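Local coordinates for phenylacetic acid degradation protein paaI (Escherichia coli, PDB 2FS2) that hydrolyses ring-hydroxylated phenylacetyl-CoA thioesters, such as the 3,4-dihydroxyphenylacetyl-CoA ester, as a hot-dog-fold thioesterase of the phenylacetate degradation pathway, at the interface of chains A and B and the interface of chains A and C. Numbering follows the deposited sequence. Chains: chain A/B/C, Phenylacetic acid degradation protein paaI.

Contact 1: the interface of chains A and B. Residues chain A 84, 102, 112, 125-127; chain B 84, 102, 112, 125-127.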
loop_
_atom_site.group_PDB
_atom_site.type_symbol
_atom_site.label_atom_id
_atom_site.label_comp_id
_atom_site.label_asym_id
_atom_site.label_seq_id
_atom_site.Cartn_x
_atom_site.Cartn_y
_atom_site.Cartn_z
ATOM N N ASP A 84 0.051 2.411 7.976
ATOM C CA ASP A 84 -0.010 1.412 9.060
ATOM C C ASP A 84 -0.395 2.102 10.357
ATOM O O ASP A 84 0.282 3.048 10.762
ATOM C CB ASP A 84 1.345 0.773 9.186
ATOM C CG ASP A 84 1.699 -0.052 7.916
ATOM O OD1 ASP A 84 1.250 -1.255 7.813
ATOM O OD2 ASP A 84 2.374 0.402 6.926
ATOM N N ARG A 102 11.252 11.326 0.024
ATOM C CA ARG A 102 12.152 10.194 -0.188
ATOM C C ARG A 102 12.592 10.103 -1.642
ATOM O O ARG A 102 13.625 9.568 -1.898
ATOM C CB ARG A 102 11.491 8.858 0.188
ATOM C CG ARG A 102 11.041 8.793 1.696
ATOM C CD ARG A 102 12.203 8.928 2.653
ATOM N NE ARG A 102 13.183 7.961 2.270
ATOM C CZ ARG A 102 13.212 6.703 2.669
ATOM N NH1 ARG A 102 12.333 6.258 3.544
ATOM N NH2 ARG A 102 14.181 5.911 2.248
ATOM N N ASP A 112 7.503 10.121 3.080
ATOM C CA ASP A 112 7.182 9.267 4.227
ATOM C C ASP A 112 6.752 10.154 5.348
ATOM O O ASP A 112 7.329 11.202 5.495
ATOM C CB ASP A 112 8.460 8.574 4.716
ATOM C CG ASP A 112 8.675 7.297 3.962
ATOM O OD1 ASP A 112 7.865 7.133 2.989
ATOM O OD2 ASP A 112 9.522 6.354 4.264
ATOM N N LEU A 125 2.507 5.061 10.508
ATOM C CA LEU A 125 3.384 5.333 9.335
ATOM C C LEU A 125 2.626 5.549 8.021
ATOM O O LEU A 125 1.692 4.778 7.737
ATOM C CB LEU A 125 4.342 4.167 9.166
ATOM C CG LEU A 125 5.161 3.826 10.414
ATOM C CD1 LEU A 125 5.890 2.428 10.269
ATOM C CD2 LEU A 125 6.180 4.941 10.535
ATOM N N PHE A 126 2.966 6.613 7.249
ATOM C CA PHE A 126 2.370 6.815 5.956
ATOM C C PHE A 126 3.517 6.775 4.950
ATOM O O PHE A 126 4.557 7.333 5.182
ATOM C CB PHE A 126 1.760 8.229 5.841
ATOM C CG PHE A 126 0.656 8.487 6.811
ATOM C CD1 PHE A 126 0.922 8.567 8.208
ATOM C CD2 PHE A 126 -0.634 8.641 6.335
ATOM C CE1 PHE A 126 -0.112 8.731 9.164
ATOM C CE2 PHE A 126 -1.772 8.879 7.283
ATOM C CZ PHE A 126 -1.491 8.928 8.698
ATOM N N ARG A 127 3.248 6.242 3.805
ATOM C CA ARG A 127 4.031 6.587 2.642
ATOM C C ARG A 127 3.083 7.089 1.552
ATOM O O ARG A 127 2.147 6.409 1.193
ATOM C CB ARG A 127 4.737 5.315 2.160
ATOM C CG ARG A 127 5.663 5.579 0.816
ATOM C CD ARG A 127 6.977 4.537 0.715
ATOM N NE ARG A 127 7.985 4.593 1.803
ATOM C CZ ARG A 127 8.853 3.572 2.095
ATOM N NH1 ARG A 127 8.783 2.439 1.372
ATOM N NH2 ARG A 127 9.763 3.681 3.091
ATOM N N ASP B 84 7.173 0.671 -4.472
ATOM C CA ASP B 84 7.251 1.657 -5.534
ATOM C C ASP B 84 8.494 1.457 -6.457
ATOM O O ASP B 84 9.610 1.507 -5.968
ATOM C CB ASP B 84 7.378 2.979 -4.894
ATOM C CG ASP B 84 6.104 3.375 -4.199
ATOM O OD1 ASP B 84 5.208 3.940 -4.915
ATOM O OD2 ASP B 84 5.877 3.075 -2.922
ATOM N N ARG B 102 11.225 -0.162 11.375
ATOM C CA ARG B 102 10.474 1.048 11.899
ATOM C C ARG B 102 9.654 0.716 13.152
ATOM O O ARG B 102 9.496 1.545 13.967
ATOM C CB ARG B 102 9.444 1.458 10.848
ATOM C CG ARG B 102 10.110 1.752 9.484
ATOM C CD ARG B 102 11.246 2.795 9.532
ATOM N NE ARG B 102 10.914 4.069 10.182
ATOM C CZ ARG B 102 10.243 5.114 9.601
ATOM N NH1 ARG B 102 9.760 5.041 8.398
ATOM N NH2 ARG B 102 10.094 6.270 10.202
ATOM N N ASP B 112 11.261 -1.024 6.475
ATOM C CA ASP B 112 11.384 -0.201 5.272
ATOM C C ASP B 112 12.614 -0.717 4.563
ATOM O O ASP B 112 13.645 -0.857 5.212
ATOM C CB ASP B 112 11.685 1.188 5.661
ATOM C CG ASP B 112 10.408 1.993 5.915
ATOM O OD1 ASP B 112 9.332 1.328 5.901
ATOM O OD2 ASP B 112 10.340 3.253 6.091
ATOM N N LEU B 125 11.419 1.383 -3.488
ATOM C CA LEU B 125 11.120 1.669 -2.027
ATOM C C LEU B 125 10.087 0.636 -1.688
ATOM O O LEU B 125 9.228 0.322 -2.505
ATOM C CB LEU B 125 10.536 3.096 -1.811
ATOM C CG LEU B 125 11.512 4.238 -2.019
ATOM C CD1 LEU B 125 10.926 5.604 -1.978
ATOM C CD2 LEU B 125 12.673 4.232 -0.948
ATOM N N PHE B 126 10.219 -0.008 -0.537
ATOM C CA PHE B 126 9.324 -1.084 -0.268
ATOM C C PHE B 126 9.082 -0.908 1.238
ATOM O O PHE B 126 9.916 -0.360 1.940
ATOM C CB PHE B 126 10.138 -2.301 -0.572
ATOM C CG PHE B 126 9.630 -3.558 -0.016
ATOM C CD1 PHE B 126 9.173 -4.576 -0.899
ATOM C CD2 PHE B 126 9.676 -3.805 1.336
ATOM C CE1 PHE B 126 8.710 -5.814 -0.396
ATOM C CE2 PHE B 126 9.219 -5.076 1.885
ATOM C CZ PHE B 126 8.751 -6.065 1.025
ATOM N N ARG B 127 7.923 -1.349 1.692
ATOM C CA ARG B 127 7.611 -1.285 3.100
ATOM C C ARG B 127 6.888 -2.586 3.348
ATOM O O ARG B 127 5.983 -2.991 2.643
ATOM C CB ARG B 127 6.774 -0.033 3.486
ATOM C CG ARG B 127 6.218 -0.158 4.944
ATOM C CD ARG B 127 5.853 1.116 5.708
ATOM N NE ARG B 127 6.965 2.071 5.705
ATOM C CZ ARG B 127 6.815 3.357 5.741
ATOM N NH1 ARG B 127 5.558 3.849 5.813
ATOM N NH2 ARG B 127 7.890 4.143 5.743
HETATM O O HOH W 1 2.891 2.780 5.473
HETATM O O HOH W 2 6.918 1.475 -0.909
HETATM O O HOH W 3 7.013 6.707 6.977
#
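Carboxylate oxygen OD2 of B:Asp112 is the best-held polar atom in this sheet-to-sheet contact: two hydrogen bonds from its own chain and a salt bridge from the partner grip it. B:Arg127 NH2 donates to the syn lone pair of B:Asp112 OD2 at 2.6 Å, while NE of the same guanidinium takes the syn lone pair of OD1, so the pairing is side-on and two-pronged. B:Arg102 NH1 reaches B:Asp112 OD2 from above the carboxylate plane, at 3.0 Å. From chain A, A:Arg127 NH2 stands 3.1 Å from B:Asp112 OD2, but its N-H points elsewhere, making the link electrostatic rather than a hydrogen bond. Two-fold symmetry repeats the cluster in outline, with the A:Arg102 bond to A:Asp112 weak, and the two Asp112 and two Arg127 side chains meet tip to tip. Both Arg127 chains extend with CG anti to the backbone N (chi1 180° in A, 168° in B) and bend at chi3. Their guanidinium planes are turned 50° apart, with A:Arg127 NH2 3.3 Å from B:Arg127 NH2; the paired carboxylates would plausibly offset this like-charge approach. A:Arg127 NH1 also donates to B:Phe126 O at 3.1 Å, from above the carbonyl plane, and holds water 2, which B:Asp84 OD2 binds at 2.8 Å. An alanine in place of A:Arg127 would probably loosen the pairing of the sheets, losing the salt bridge to B:Asp112, the bond to B:Phe126 O, the water link and the side-on guanidinium partner of A:Asp112. At the flank, A:Leu125 CD1 packs obliquely on B:Arg102 CB (3.7 Å). This charge network joins the strands of subunits A and B within the homotetramer.

Contact 2: the interface of chains A and C. Residues chain A 53-55, 58-59; chain C 19, 54-55, 58-59, 62.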
loop_
_atom_site.group_PDB
_atom_site.type_symbol
_atom_site.label_atom_id
_atom_site.label_comp_id
_atom_site.label_asym_id
_atom_site.label_seq_id
_atom_site.Cartn_x
_atom_site.Cartn_y
_atom_site.Cartn_z
ATOM N N HIS A 53 -9.904 9.533 15.417
ATOM C CA HIS A 53 -10.334 8.941 14.163
ATOM C C HIS A 53 -9.277 8.977 13.029
ATOM O O HIS A 53 -8.457 9.913 12.942
ATOM C CB HIS A 53 -11.760 9.288 13.822
ATOM C CG HIS A 53 -11.963 10.582 13.114
ATOM N ND1 HIS A 53 -11.942 11.801 13.764
ATOM C CD2 HIS A 53 -12.311 10.849 11.821
ATOM C CE1 HIS A 53 -12.209 12.773 12.892
ATOM N NE2 HIS A 53 -12.429 12.223 11.706
ATOM N N GLY A 54 -9.159 7.863 12.316
ATOM C CA GLY A 54 -8.265 7.765 11.203
ATOM C C GLY A 54 -8.263 8.964 10.258
ATOM O O GLY A 54 -7.251 9.255 9.742
ATOM N N GLY A 55 -9.341 9.714 10.095
ATOM C CA GLY A 55 -9.356 10.852 9.197
ATOM C C GLY A 55 -8.726 12.086 9.742
ATOM O O GLY A 55 -8.290 12.997 8.994
ATOM N N PHE A 58 -5.192 11.249 9.246
ATOM C CA PHE A 58 -4.823 11.355 7.819
ATOM C C PHE A 58 -4.594 12.838 7.506
ATOM O O PHE A 58 -3.584 13.200 6.833
ATOM C CB PHE A 58 -5.854 10.659 6.927
ATOM C CG PHE A 58 -5.641 10.892 5.517
ATOM C CD1 PHE A 58 -5.127 9.898 4.724
ATOM C CD2 PHE A 58 -5.874 12.160 4.962
ATOM C CE1 PHE A 58 -4.828 10.161 3.427
ATOM C CE2 PHE A 58 -5.617 12.380 3.653
ATOM C CZ PHE A 58 -5.071 11.375 2.885
ATOM N N SER A 59 -5.392 13.718 8.094
ATOM C CA SER A 59 -5.188 15.156 7.891
ATOM C C SER A 59 -3.982 15.749 8.484
ATOM O O SER A 59 -3.387 16.726 7.962
ATOM C CB SER A 59 -6.396 16.010 8.376
ATOM O OG SER A 59 -7.522 15.622 7.657
ATOM N N CYS C 19 -18.591 11.708 13.999
ATOM C CA CYS C 19 -17.888 12.044 12.762
ATOM C C CYS C 19 -18.776 11.855 11.508
ATOM O O CYS C 19 -18.814 12.756 10.645
ATOM C CB CYS C 19 -16.592 11.248 12.638
ATOM S SG CYS C 19 -15.953 11.034 10.905
ATOM N N GLY C 54 -8.634 15.286 0.971
ATOM C CA GLY C 54 -8.324 13.881 1.167
ATOM C C GLY C 54 -8.864 13.312 2.486
ATOM O O GLY C 54 -9.424 12.248 2.504
ATOM N N GLY C 55 -8.665 14.015 3.573
ATOM C CA GLY C 55 -9.123 13.528 4.841
ATOM C C GLY C 55 -10.603 13.283 4.896
ATOM O O GLY C 55 -11.008 12.384 5.622
ATOM N N PHE C 58 -10.889 10.186 2.714
ATOM C CA PHE C 58 -10.411 9.095 3.550
ATOM C C PHE C 58 -11.512 8.764 4.583
ATOM O O PHE C 58 -11.809 7.624 4.837
ATOM C CB PHE C 58 -9.073 9.440 4.254
ATOM C CG PHE C 58 -8.600 8.359 5.217
ATOM C CD1 PHE C 58 -7.806 7.347 4.793
ATOM C CD2 PHE C 58 -9.031 8.318 6.522
ATOM C CE1 PHE C 58 -7.443 6.303 5.667
ATOM C CE2 PHE C 58 -8.666 7.286 7.395
ATOM C CZ PHE C 58 -7.870 6.304 6.971
ATOM N N SER C 59 -12.172 9.757 5.127
ATOM C CA SER C 59 -13.136 9.504 6.210
ATOM C C SER C 59 -14.373 8.814 5.740
ATOM O O SER C 59 -14.942 7.947 6.477
ATOM C CB SER C 59 -13.577 10.780 6.886
ATOM O OG SER C 59 -12.448 11.355 7.491
ATOM N N ASP C 62 -13.405 5.127 5.232
ATOM C CA ASP C 62 -13.066 4.502 6.491
ATOM C C ASP C 62 -14.354 4.261 7.195
ATOM O O ASP C 62 -14.476 3.325 7.977
ATOM C CB ASP C 62 -12.231 5.514 7.299
ATOM C CG ASP C 62 -11.689 4.949 8.631
ATOM O OD1 ASP C 62 -11.398 3.705 8.738
ATOM O OD2 ASP C 62 -11.467 5.686 9.623
#
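The two Phe58 side chains cross obliquely at the two-fold axis between paired copies of helix 54-70, each laying its CB over one face of the other's ring, offset toward the rim. The nearest ring atoms are A:Phe58 CD1 and C:Phe58 CD1, 3.7 Å apart; the rings meet near these CD1 atoms, and no ring stack forms. In both chains CG is anti to the backbone N (chi1 172° in A, 176° in C), which projects each ring across toward the opposite helix start. There the other ring edge lies on backbone: A:Phe58 CD2 touches C:Gly55 CA at 3.5 Å, and C:Phe58 CE2 approaches A:Gly54 C at 3.3 Å. The glycines present no side chain at this point, which lets the rings come so near the main chain. Beside them, C:Ser59 OG sits 3.6 Å from A:Gly55 CA; its position is fixed by a hydrogen bond from C:Ser59 OG to C:Gly55 O one turn earlier, 2.6 Å long and in the carbonyl plane. A:His53, with CG in the crowded position between backbone N and carbonyl carbon (chi1 85°), turns the CD2 and NE2 edge of its imidazole toward C:Cys19, A:His53 CD2 lying 3.8 Å from C:Cys19 SG. No polar atoms bond across this patch, and cohesion comes from van der Waals packing. C:Asp62 OD2 comes to 4.2 Å from A:Gly54 N, at the start of chain A's helix. By family analogy this backbone N is likely to polarise the thioester carbonyl opposite the catalytic carboxylate C:Asp62, so the packing probably shapes the active site while pairing the subunits.

The C-alpha centres of contact 1 and contact 2 lie about 19 Å apart, and chain A takes part in both. No residue is shared: in chain A, contact 1 draws on strands 80-85, 94-104, 108-116 and 122-131, whereas contact 2 uses helix 54-70, the segment just before it and, from chain C, helix 18-22. Chain A therefore meets two partners with different elements and, in these patches, different chemistry, charged and water-bridged toward B, mostly apolar toward C. This division suits a homotetramer built as a pair of dimers, with the helix-paired A and C probably forming a catalytic dimer and the sheet contact joining such dimers.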